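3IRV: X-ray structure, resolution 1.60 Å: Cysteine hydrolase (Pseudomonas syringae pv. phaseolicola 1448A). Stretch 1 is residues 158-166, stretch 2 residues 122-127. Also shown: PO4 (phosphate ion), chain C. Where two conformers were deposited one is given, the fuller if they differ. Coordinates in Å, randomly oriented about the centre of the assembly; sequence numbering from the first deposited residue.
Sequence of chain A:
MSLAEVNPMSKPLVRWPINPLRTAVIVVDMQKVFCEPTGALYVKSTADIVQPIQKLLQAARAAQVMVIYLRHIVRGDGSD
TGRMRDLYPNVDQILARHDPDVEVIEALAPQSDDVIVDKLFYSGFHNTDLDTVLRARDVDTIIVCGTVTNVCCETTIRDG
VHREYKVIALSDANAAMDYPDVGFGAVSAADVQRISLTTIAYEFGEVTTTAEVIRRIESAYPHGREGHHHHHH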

# COMPACT_ATOMS: atom_id res chain seq x y z
N ARG A 158 -2.32 -3.92 3.37
CA ARG A 158 -2.53 -4.22 1.93
C ARG A 158 -1.95 -5.58 1.57
O ARG A 158 -2.60 -6.40 0.92
CB ARG A 158 -1.84 -3.17 1.08
CG ARG A 158 -2.48 -1.79 1.26
CD ARG A 158 -1.71 -0.74 0.52
NE ARG A 158 -2.25 0.61 0.76
CZ ARG A 158 -2.66 1.44 -0.19
NH1 ARG A 158 -2.61 1.08 -1.47
NH2 ARG A 158 -3.16 2.64 0.14
N ASP A 159 -0.73 -5.85 2.04
CA ASP A 159 -0.09 -7.13 1.74
C ASP A 159 -0.79 -8.33 2.41
O ASP A 159 -0.85 -9.42 1.85
CB ASP A 159 1.40 -7.08 2.08
CG ASP A 159 2.16 -6.06 1.22
OD1 ASP A 159 1.54 -5.43 0.30
OD2 ASP A 159 3.39 -5.89 1.43
N GLY A 160 -1.38 -8.08 3.58
CA GLY A 160 -2.13 -9.10 4.29
C GLY A 160 -3.41 -9.44 3.53
O GLY A 160 -3.68 -10.62 3.28
N VAL A 161 -4.19 -8.42 3.17
CA VAL A 161 -5.46 -8.72 2.46
C VAL A 161 -5.21 -9.42 1.12
O VAL A 161 -5.96 -10.33 0.73
CB VAL A 161 -6.40 -7.46 2.34
CG1 VAL A 161 -5.84 -6.42 1.36
CG2 VAL A 161 -7.81 -7.91 1.94
N HIS A 162 -4.10 -9.08 0.44
CA HIS A 162 -3.76 -9.72 -0.86
C HIS A 162 -3.38 -11.21 -0.69
O HIS A 162 -3.41 -11.99 -1.65
CB HIS A 162 -2.64 -8.95 -1.56
CG HIS A 162 -3.12 -7.75 -2.30
ND1 HIS A 162 -3.43 -6.56 -1.68
CD2 HIS A 162 -3.41 -7.57 -3.62
CE1 HIS A 162 -3.84 -5.68 -2.59
NE2 HIS A 162 -3.84 -6.27 -3.77
N ARG A 163 -3.02 -11.59 0.54
CA ARG A 163 -2.76 -13.00 0.90
C ARG A 163 -4.01 -13.66 1.50
O ARG A 163 -3.93 -14.80 2.02
CB ARG A 163 -1.62 -13.04 1.90
CG ARG A 163 -0.27 -12.80 1.26
CD ARG A 163 0.73 -12.42 2.31
NE ARG A 163 2.11 -12.40 1.77
CZ ARG A 163 2.59 -11.40 1.03
NH1 ARG A 163 1.79 -10.36 0.71
NH2 ARG A 163 3.84 -11.44 0.60
N GLU A 164 -5.14 -12.93 1.45
CA GLU A 164 -6.47 -13.40 1.89
C GLU A 164 -6.66 -13.37 3.43
O GLU A 164 -7.61 -13.95 3.96
CB GLU A 164 -6.84 -14.78 1.28
CG GLU A 164 -7.05 -14.74 -0.25
CD GLU A 164 -8.14 -13.76 -0.70
OE1 GLU A 164 -9.22 -13.75 -0.08
OE2 GLU A 164 -7.94 -13.00 -1.68
N TYR A 165 -5.76 -12.66 4.13
CA TYR A 165 -5.96 -12.50 5.57
C TYR A 165 -7.13 -11.55 5.80
O TYR A 165 -7.35 -10.62 5.02
CB TYR A 165 -4.71 -11.93 6.25
CG TYR A 165 -3.57 -12.92 6.35
CD1 TYR A 165 -3.54 -13.87 7.38
CD2 TYR A 165 -2.55 -12.93 5.41
CE1 TYR A 165 -2.50 -14.81 7.49
CE2 TYR A 165 -1.49 -13.84 5.53
CZ TYR A 165 -1.49 -14.78 6.56
OH TYR A 165 -0.45 -15.68 6.67
N LYS A 166 -7.87 -11.83 6.87
CA LYS A 166 -8.90 -10.96 7.39
C LYS A 166 -8.20 -9.94 8.30
O LYS A 166 -7.69 -10.30 9.39
CB LYS A 166 -9.93 -11.81 8.14
CG LYS A 166 -10.50 -12.93 7.25
CD LYS A 166 -11.41 -13.90 8.02
CE LYS A 166 -12.04 -14.90 7.06
NZ LYS A 166 -12.50 -16.14 7.73
P PO4 C . 3.80 -8.70 -2.08
O1 PO4 C . 4.80 -9.41 -1.20
O2 PO4 C . 2.53 -8.47 -1.27
O3 PO4 C . 4.37 -7.37 -2.52
O4 PO4 C . 3.45 -9.51 -3.32
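Stretch 2, residues 122-127: YSGFHN

The most unusual feature of this contact is a very short hydrogen bond, S123 OG to D159 OD2 at 2.5 Å, in which the serine hydroxyl is the donor. It is the only direct hydrogen bond between the two stretches. The same hydroxyl oxygen also accepts from its own loop: F125 N lies 3.0 Å from S123 OG and H126 N 2.9 Å from it, with N-H...acceptor angles of 143° and 164°. With two backbone amides pointing at its oxygen and its proton given to the carboxylate, S123 (chi1 177°, t) ties the turn of stretch 2 to the helix.

Stretch 2 has no regular helix or strand. Its phi/psi values change from residue to residue, from -63/132 at S123 through -75/-14 at G124 and -103/-41 at F125 to -68/115 at H126 and 65/29 at N127, so it is best placed by its residue contacts. The closest CA pair is D159 CA to F125 CA, 6.3 Å apart. S123 and F125 both direct their CA-to-CB bonds toward stretch 1, whereas that of N127 points away.

F125 makes the largest contribution, with 109 Å² covered within a summed interface of 283 Å². Its side chain (chi1 -81°, m; chi2 -79°) meets residues of the last helical turn and the loop beyond it. D159 CB is 3.9 Å from F125 CB, G160 CA is 3.5 Å from F125 CE2, and R163 CD is 3.6 Å from F125 CD1. The absence of a side chain at G160 matters here, since an ideal CB would lie 3.2 Å from F125 CE2, a tight fit. Beyond the helix, Y165 CE2 comes within 3.5 Å of F125 CE1; the ring centroids are 5.3 Å apart and the planes inclined at 33°, an oblique aromatic pair.

R163 is held from several directions. F125 CB lies over one face of its guanidinium, while R163 NH1 donates to D159 O at 3.0 Å within its own stretch. A phosphate ion, probably from the crystallisation liquor, adds an indirect link: R163 NH1 donates to PO4 O2 at 2.8 Å, R163 NH2 to PO4 O1 at 2.9 Å, and H126 ND1 to PO4 O1 at 2.7 Å. The N-H...acceptor angles are 162°, 172° and 165° respectively, so the ion bridges the stretches with good geometry. Water 1 adds a lesser bridge, accepting from N127 N at 3.0 Å and, weakly, from R163 NH2 at 3.3 Å.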

# COMPACT_ATOMS: atom_id res chain seq x y z
N TYR A 122 9.17 -1.60 4.30
CA TYR A 122 7.96 -1.19 5.03
C TYR A 122 7.01 -2.35 5.36
O TYR A 122 6.45 -2.42 6.47
CB TYR A 122 7.17 -0.11 4.27
CG TYR A 122 8.01 1.06 3.85
CD1 TYR A 122 8.84 1.73 4.76
CD2 TYR A 122 7.97 1.50 2.53
CE1 TYR A 122 9.61 2.82 4.35
CE2 TYR A 122 8.73 2.60 2.10
CZ TYR A 122 9.55 3.24 3.01
OH TYR A 122 10.27 4.33 2.57
N SER A 123 6.80 -3.22 4.37
CA SER A 123 5.85 -4.32 4.45
C SER A 123 6.25 -5.30 5.53
O SER A 123 7.40 -5.78 5.55
CB SER A 123 5.87 -5.10 3.14
OG SER A 123 5.02 -6.22 3.23
N GLY A 124 5.29 -5.68 6.38
CA GLY A 124 5.56 -6.76 7.34
C GLY A 124 5.58 -8.14 6.72
O GLY A 124 6.03 -9.10 7.37
N PHE A 125 5.07 -8.25 5.48
CA PHE A 125 4.94 -9.54 4.77
C PHE A 125 5.99 -9.80 3.71
O PHE A 125 6.45 -10.93 3.55
CB PHE A 125 3.58 -9.65 4.07
CG PHE A 125 2.47 -10.06 4.99
CD1 PHE A 125 2.31 -11.39 5.36
CD2 PHE A 125 1.61 -9.10 5.52
CE1 PHE A 125 1.29 -11.78 6.23
CE2 PHE A 125 0.59 -9.46 6.41
CZ PHE A 125 0.40 -10.80 6.75
N HIS A 126 6.35 -8.77 2.93
CA HIS A 126 7.21 -9.01 1.77
C HIS A 126 8.63 -9.43 2.17
O HIS A 126 9.35 -8.68 2.83
CB HIS A 126 7.27 -7.80 0.84
CG HIS A 126 7.97 -8.09 -0.45
ND1 HIS A 126 7.38 -8.79 -1.47
CD2 HIS A 126 9.24 -7.81 -0.87
CE1 HIS A 126 8.23 -8.92 -2.48
NE2 HIS A 126 9.37 -8.35 -2.14
N ASN A 127 8.97 -10.68 1.82
CA ASN A 127 10.30 -11.25 2.06
C ASN A 127 10.60 -11.38 3.55
O ASN A 127 11.76 -11.26 3.95
CB ASN A 127 11.43 -10.40 1.43
CG ASN A 127 11.43 -10.45 -0.08
OD1 ASN A 127 10.76 -11.28 -0.67
ND2 ASN A 127 12.19 -9.55 -0.70
O HOH W 1 6.96 -12.35 0.43